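Long-range contact in trehalose-6-phosphate phosphatase (Cryptococcus neoformans, PDB 5DX9), which belongs to the haloacid dehalogenase (HAD) superfamily of phosphatase-like enzymes and binds a magnesium ion: residues I207-R221 against V270-A284. Sequence-based numbering, arbitrary orientation.
With MG (magnesium ion), chain C.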
loop_
_atom_site.group_PDB
_atom_site.type_symbol
_atom_site.label_atom_id
_atom_site.label_comp_id
_atom_site.label_asym_id
_atom_site.label_seq_id
_atom_site.Cartn_x
_atom_site.Cartn_y
_atom_site.Cartn_z
ATOM N N ILE A 207 10.818 -10.722 -0.733
ATOM C CA ILE A 207 9.809 -9.679 -0.623
ATOM C C ILE A 207 8.468 -10.149 -1.168
ATOM O O ILE A 207 8.374 -10.612 -2.305
ATOM C CB ILE A 207 10.225 -8.393 -1.365
ATOM C CG1 ILE A 207 11.468 -7.780 -0.719
ATOM C CG2 ILE A 207 9.087 -7.384 -1.354
ATOM C CD1 ILE A 207 11.919 -6.493 -1.376
ATOM N N PHE A 208 7.434 -10.040 -0.342
ATOM C CA PHE A 208 6.074 -10.254 -0.805
ATOM C C PHE A 208 5.292 -8.952 -0.691
ATOM O O PHE A 208 5.368 -8.262 0.325
ATOM C CB PHE A 208 5.378 -11.361 -0.014
ATOM C CG PHE A 208 3.971 -11.622 -0.465
ATOM C CD1 PHE A 208 3.715 -12.498 -1.507
ATOM C CD2 PHE A 208 2.904 -10.970 0.133
ATOM C CE1 PHE A 208 2.422 -12.734 -1.931
ATOM C CE2 PHE A 208 1.608 -11.200 -0.288
ATOM C CZ PHE A 208 1.368 -12.082 -1.325
ATOM N N CYS A 209 4.553 -8.619 -1.745
ATOM C CA CYS A 209 3.745 -7.404 -1.777
ATOM C C CYS A 209 2.462 -7.663 -2.548
ATOM O O CYS A 209 2.502 -8.123 -3.688
ATOM C CB CYS A 209 4.526 -6.247 -2.411
ATOM S SG CYS A 209 3.647 -4.649 -2.481
ATOM N N ALA A 210 1.325 -7.374 -1.925
ATOM C CA ALA A 210 0.031 -7.591 -2.561
ATOM C C ALA A 210 -0.853 -6.344 -2.505
ATOM O O ALA A 210 -0.817 -5.587 -1.532
ATOM C CB ALA A 210 -0.676 -8.764 -1.917
ATOM N N GLY A 211 -1.647 -6.149 -3.556
ATOM C CA GLY A 211 -2.546 -5.011 -3.661
ATOM C C GLY A 211 -3.544 -5.208 -4.788
ATOM O O GLY A 211 -3.270 -5.926 -5.748
ATOM N N ASP A 212 -4.700 -4.562 -4.685
ATOM C CA ASP A 212 -5.780 -4.799 -5.637
ATOM C C ASP A 212 -6.101 -3.596 -6.520
ATOM O O ASP A 212 -6.792 -3.732 -7.528
ATOM C CB ASP A 212 -7.040 -5.214 -4.888
ATOM C CG ASP A 212 -7.622 -4.079 -4.077
ATOM O OD1 ASP A 212 -6.848 -3.399 -3.365
ATOM O OD2 ASP A 212 -8.847 -3.849 -4.171
ATOM N N ASP A 213 -5.613 -2.420 -6.143
ATOM C CA ASP A 213 -6.028 -1.190 -6.815
ATOM C C ASP A 213 -4.911 -0.599 -7.663
ATOM O O ASP A 213 -3.769 -1.055 -7.606
ATOM C CB ASP A 213 -6.500 -0.162 -5.782
ATOM C CG ASP A 213 -7.556 0.773 -6.334
ATOM O OD1 ASP A 213 -7.568 1.007 -7.563
ATOM O OD2 ASP A 213 -8.382 1.272 -5.537
ATOM N N LYS A 214 -5.240 0.429 -8.441
ATOM C CA LYS A 214 -4.247 1.105 -9.273
ATOM C C LYS A 214 -3.155 1.783 -8.442
ATOM O O LYS A 214 -2.001 1.887 -8.876
ATOM C CB LYS A 214 -4.922 2.138 -10.177
ATOM C CG LYS A 214 -3.936 2.977 -10.976
ATOM C CD LYS A 214 -4.635 3.975 -11.892
ATOM C CE LYS A 214 -3.622 4.853 -12.620
ATOM N NZ LYS A 214 -4.274 5.791 -13.576
ATOM N N THR A 215 -3.523 2.246 -7.252
ATOM C CA THR A 215 -2.577 2.906 -6.359
ATOM C C THR A 215 -1.498 1.926 -5.897
ATOM O O THR A 215 -0.411 2.328 -5.485
ATOM C CB THR A 215 -3.287 3.502 -5.126
ATOM O OG1 THR A 215 -3.886 2.448 -4.364
ATOM C CG2 THR A 215 -4.365 4.492 -5.552
ATOM N N ASP A 216 -1.810 0.638 -5.973
ATOM C CA ASP A 216 -0.892 -0.400 -5.521
ATOM C C ASP A 216 0.152 -0.712 -6.574
ATOM O O ASP A 216 1.158 -1.364 -6.287
ATOM C CB ASP A 216 -1.663 -1.663 -5.146
ATOM C CG ASP A 216 -2.595 -1.438 -3.982
ATOM O OD1 ASP A 216 -3.779 -1.824 -4.075
ATOM O OD2 ASP A 216 -2.140 -0.862 -2.972
ATOM N N GLU A 217 -0.087 -0.238 -7.794
ATOM C CA GLU A 217 0.883 -0.383 -8.870
ATOM C C GLU A 217 2.155 0.408 -8.554
ATOM O O GLU A 217 3.228 0.107 -9.079
ATOM C CB GLU A 217 0.287 0.073 -10.208
ATOM C CG GLU A 217 -0.909 -0.756 -10.678
ATOM C CD GLU A 217 -0.522 -2.176 -11.055
ATOM O OE1 GLU A 217 0.577 -2.359 -11.614
ATOM O OE2 GLU A 217 -1.312 -3.106 -10.785
ATOM N N ASP A 218 2.033 1.423 -7.701
ATOM C CA ASP A 218 3.202 2.181 -7.261
ATOM C C ASP A 218 4.153 1.260 -6.504
ATOM O O ASP A 218 5.372 1.352 -6.646
ATOM C CB ASP A 218 2.800 3.365 -6.375
ATOM C CG ASP A 218 2.207 4.517 -7.164
ATOM O OD1 ASP A 218 2.556 4.677 -8.354
ATOM O OD2 ASP A 218 1.391 5.269 -6.585
HETATM N N MSE A 219 3.578 0.378 -5.693
HETATM C CA MSE A 219 4.344 -0.628 -4.975
HETATM C C MSE A 219 5.030 -1.589 -5.939
HETATM O O MSE A 219 6.213 -1.886 -5.794
HETATM C CB MSE A 219 3.440 -1.405 -4.018
HETATM C CG MSE A 219 2.774 -0.537 -2.970
HETATM SE SE MSE A 219 2.229 -1.557 -1.408
HETATM C CE MSE A 219 0.822 -2.649 -2.208
ATOM N N PHE A 220 4.280 -2.070 -6.926
ATOM C CA PHE A 220 4.811 -3.025 -7.890
ATOM C C PHE A 220 5.949 -2.412 -8.698
ATOM O O PHE A 220 6.955 -3.073 -8.965
ATOM C CB PHE A 220 3.703 -3.518 -8.821
ATOM C CG PHE A 220 2.531 -4.130 -8.099
ATOM C CD1 PHE A 220 2.690 -4.676 -6.834
ATOM C CD2 PHE A 220 1.272 -4.149 -8.679
ATOM C CE1 PHE A 220 1.618 -5.234 -6.164
ATOM C CE2 PHE A 220 0.194 -4.703 -8.013
ATOM C CZ PHE A 220 0.366 -5.246 -6.756
ATOM N N ARG A 221 5.793 -1.142 -9.075
ATOM C CA ARG A 221 6.819 -0.447 -9.839
ATOM C C ARG A 221 8.098 -0.282 -9.032
ATOM O O ARG A 221 9.195 -0.489 -9.546
ATOM C CB ARG A 221 6.326 0.925 -10.308
ATOM C CG ARG A 221 7.386 1.717 -11.073
ATOM C CD ARG A 221 6.776 2.806 -11.941
ATOM N NE ARG A 221 5.949 3.711 -11.157
ATOM C CZ ARG A 221 4.638 3.859 -11.314
ATOM N NH1 ARG A 221 3.993 3.174 -12.247
ATOM N NH2 ARG A 221 3.977 4.706 -10.541
ATOM N N VAL A 270 11.500 -11.535 -5.292
ATOM C CA VAL A 270 10.389 -10.590 -5.164
ATOM C C VAL A 270 9.096 -11.191 -5.704
ATOM O O VAL A 270 9.009 -11.559 -6.878
ATOM C CB VAL A 270 10.672 -9.262 -5.905
ATOM C CG1 VAL A 270 9.474 -8.316 -5.793
ATOM C CG2 VAL A 270 11.931 -8.603 -5.368
ATOM N N PHE A 271 8.096 -11.295 -4.837
ATOM C CA PHE A 271 6.799 -11.823 -5.235
ATOM C C PHE A 271 5.723 -10.738 -5.205
ATOM O O PHE A 271 4.935 -10.649 -4.261
ATOM C CB PHE A 271 6.408 -12.995 -4.338
ATOM C CG PHE A 271 7.268 -14.214 -4.535
ATOM C CD1 PHE A 271 6.824 -15.271 -5.315
ATOM C CD2 PHE A 271 8.525 -14.295 -3.959
ATOM C CE1 PHE A 271 7.614 -16.392 -5.503
ATOM C CE2 PHE A 271 9.321 -15.414 -4.148
ATOM C CZ PHE A 271 8.864 -16.462 -4.922
ATOM N N ALA A 272 5.697 -9.916 -6.251
ATOM C CA ALA A 272 4.706 -8.852 -6.365
ATOM C C ALA A 272 3.399 -9.411 -6.906
ATOM O O ALA A 272 3.337 -9.893 -8.038
ATOM C CB ALA A 272 5.223 -7.733 -7.256
ATOM N N THR A 273 2.355 -9.334 -6.089
ATOM C CA THR A 273 1.091 -9.975 -6.406
ATOM C C THR A 273 -0.068 -8.982 -6.424
ATOM O O THR A 273 -0.361 -8.326 -5.423
ATOM C CB THR A 273 0.779 -11.102 -5.398
ATOM O OG1 THR A 273 1.891 -12.005 -5.333
ATOM C CG2 THR A 273 -0.458 -11.866 -5.818
ATOM N N THR A 274 -0.723 -8.870 -7.572
ATOM C CA THR A 274 -1.940 -8.082 -7.658
ATOM C C THR A 274 -3.138 -8.969 -7.364
ATOM O O THR A 274 -3.089 -10.177 -7.584
ATOM C CB THR A 274 -2.117 -7.429 -9.043
ATOM O OG1 THR A 274 -3.195 -6.483 -8.990
ATOM C CG2 THR A 274 -2.417 -8.484 -10.110
ATOM N N VAL A 275 -4.207 -8.369 -6.850
ATOM C CA VAL A 275 -5.467 -9.085 -6.694
ATOM C C VAL A 275 -6.395 -8.717 -7.849
ATOM O O VAL A 275 -6.724 -7.547 -8.053
ATOM C CB VAL A 275 -6.153 -8.776 -5.351
ATOM C CG1 VAL A 275 -7.421 -9.603 -5.209
ATOM C CG2 VAL A 275 -5.208 -9.055 -4.195
ATOM N N GLY A 276 -6.801 -9.730 -8.605
ATOM C CA GLY A 276 -7.604 -9.546 -9.799
ATOM C C GLY A 276 -7.429 -10.740 -10.720
ATOM O O GLY A 276 -6.776 -11.715 -10.348
ATOM N N PRO A 277 -8.006 -10.669 -11.929
ATOM C CA PRO A 277 -7.966 -11.775 -12.893
ATOM C C PRO A 277 -6.653 -11.849 -13.670
ATOM O O PRO A 277 -5.935 -10.853 -13.764
ATOM C CB PRO A 277 -9.129 -11.454 -13.831
ATOM C CG PRO A 277 -9.190 -9.963 -13.824
ATOM C CD PRO A 277 -8.774 -9.519 -12.439
ATOM N N PRO A 278 -6.346 -13.032 -14.220
ATOM C CA PRO A 278 -5.147 -13.288 -15.027
ATOM C C PRO A 278 -4.922 -12.221 -16.099
ATOM O O PRO A 278 -3.784 -11.847 -16.375
ATOM C CB PRO A 278 -5.443 -14.647 -15.666
ATOM C CG PRO A 278 -6.368 -15.317 -14.699
ATOM C CD PRO A 278 -7.205 -14.224 -14.102
ATOM N N ALA A 279 -6.006 -11.721 -16.681
ATOM C CA ALA A 279 -5.899 -10.786 -17.792
ATOM C C ALA A 279 -5.544 -9.377 -17.325
ATOM O O ALA A 279 -5.183 -8.527 -18.139
ATOM C CB ALA A 279 -7.199 -10.769 -18.594
ATOM N N LYS A 280 -5.636 -9.130 -16.020
ATOM C CA LYS A 280 -5.387 -7.792 -15.489
ATOM C C LYS A 280 -3.973 -7.319 -15.809
ATOM O O LYS A 280 -2.997 -7.984 -15.474
ATOM C CB LYS A 280 -5.622 -7.753 -13.977
ATOM C CG LYS A 280 -5.361 -6.387 -13.348
ATOM C CD LYS A 280 -5.668 -6.393 -11.855
ATOM C CE LYS A 280 -5.349 -5.049 -11.216
ATOM N NZ LYS A 280 -5.639 -5.028 -9.752
ATOM N N ARG A 281 -3.873 -6.170 -16.469
ATOM C CA ARG A 281 -2.574 -5.600 -16.799
ATOM C C ARG A 281 -1.999 -4.921 -15.564
ATOM O O ARG A 281 -2.655 -4.093 -14.935
ATOM C CB ARG A 281 -2.694 -4.620 -17.967
ATOM C CG ARG A 281 -3.278 -5.260 -19.221
ATOM C CD ARG A 281 -3.449 -4.254 -20.341
ATOM N NE ARG A 281 -4.206 -4.807 -21.459
ATOM C CZ ARG A 281 -4.280 -4.243 -22.659
ATOM N NH1 ARG A 281 -3.632 -3.110 -22.901
ATOM N NH2 ARG A 281 -4.993 -4.812 -23.621
ATOM N N THR A 282 -0.769 -5.283 -15.222
ATOM C CA THR A 282 -0.198 -4.912 -13.935
ATOM C C THR A 282 1.326 -4.961 -13.985
ATOM O O THR A 282 1.904 -5.594 -14.868
ATOM C CB THR A 282 -0.724 -5.849 -12.822
ATOM O OG1 THR A 282 -0.143 -5.496 -11.561
ATOM C CG2 THR A 282 -0.384 -7.295 -13.145
ATOM N N LEU A 283 1.973 -4.282 -13.043
ATOM C CA LEU A 283 3.425 -4.340 -12.920
ATOM C C LEU A 283 3.831 -5.421 -11.922
ATOM O O LEU A 283 5.018 -5.669 -11.707
ATOM C CB LEU A 283 3.989 -2.986 -12.497
ATOM C CG LEU A 283 3.907 -1.877 -13.544
ATOM C CD1 LEU A 283 4.318 -0.540 -12.944
ATOM C CD2 LEU A 283 4.778 -2.219 -14.745
ATOM N N ALA A 284 2.837 -6.053 -11.306
ATOM C CA ALA A 284 3.088 -7.202 -10.446
ATOM C C ALA A 284 3.551 -8.381 -11.291
ATOM O O ALA A 284 3.281 -8.439 -12.488
ATOM C CB ALA A 284 1.844 -7.568 -9.655
HETATM MG MG MG C . -6.840 -1.913 -1.680
HETATM O O HOH W 1 -3.333 -3.567 -8.699
HETATM O O HOH W 2 -5.435 -0.693 -2.546
HETATM O O HOH W 3 6.399 -5.772 -9.387
HETATM O O HOH W 4 -8.602 -1.600 -2.769
#
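The Phe220 ring is sandwiched between Ala284 on one face and the carbonyl oxygen of Asp216, four residues back in the chain, on the other. Ala284 CB stands 3.7 Å from the centroid of the Phe220 ring, a CH-pi contact 14° off the normal. Gly211 O and Glu217 OE1 lie at the ring edge, in its plane, while Phe220 CD1 reaches Ala272 CB at 4.0 Å. With CG beside the backbone N (chi1 -56°), the ring drops from the helix onto strand 270-275.

The Glu217 carboxylate grips the returning loop with both oxygens, each through its syn lone pair: OE1 takes the backbone N of Leu283 at 2.8 Å, and OE2 the hydroxyl of Thr282, also at 2.8 Å. A bend at chi2 (-68°) turns the carboxylate to the loop. Thr282 OG1 in turn accepts from the Ala284 backbone N, an ST turn that fixes the hydroxyl. A water joins Glu217 OE2 to Lys280 NZ and Asp213 O; the fully extended Lys280 also bonds Val275 O, and more weakly Asp212 O.

Strands 207-211 and 270-275 run parallel, bonded from Phe271 N to Ile207 O (2.6 Å) through to Val275 N to Gly211 O. Just past the first strand's end, Asp212 CB packs on Val275 CB at 3.7 Å, and Asp212 OD1 binds the magnesium ion at 2.2 Å; Asn26 and Asp28 also bind the metal, and Lys178 pairs with Asp212 OD2. This carboxylate at a strand end suits the Rossmann-like HAD core.

Helix 217-225 packs on the sheet face bearing Cys209 and Ala272, its 217-221 part running nearly antiparallel to strand 270-275, whereas Phe208 and Phe271 on the other face meet Phe11 of helix 8-17. In the sheet, strand 206-211 is flanked by 21-25 and 270-275, and strand 286-288 follows at the margin.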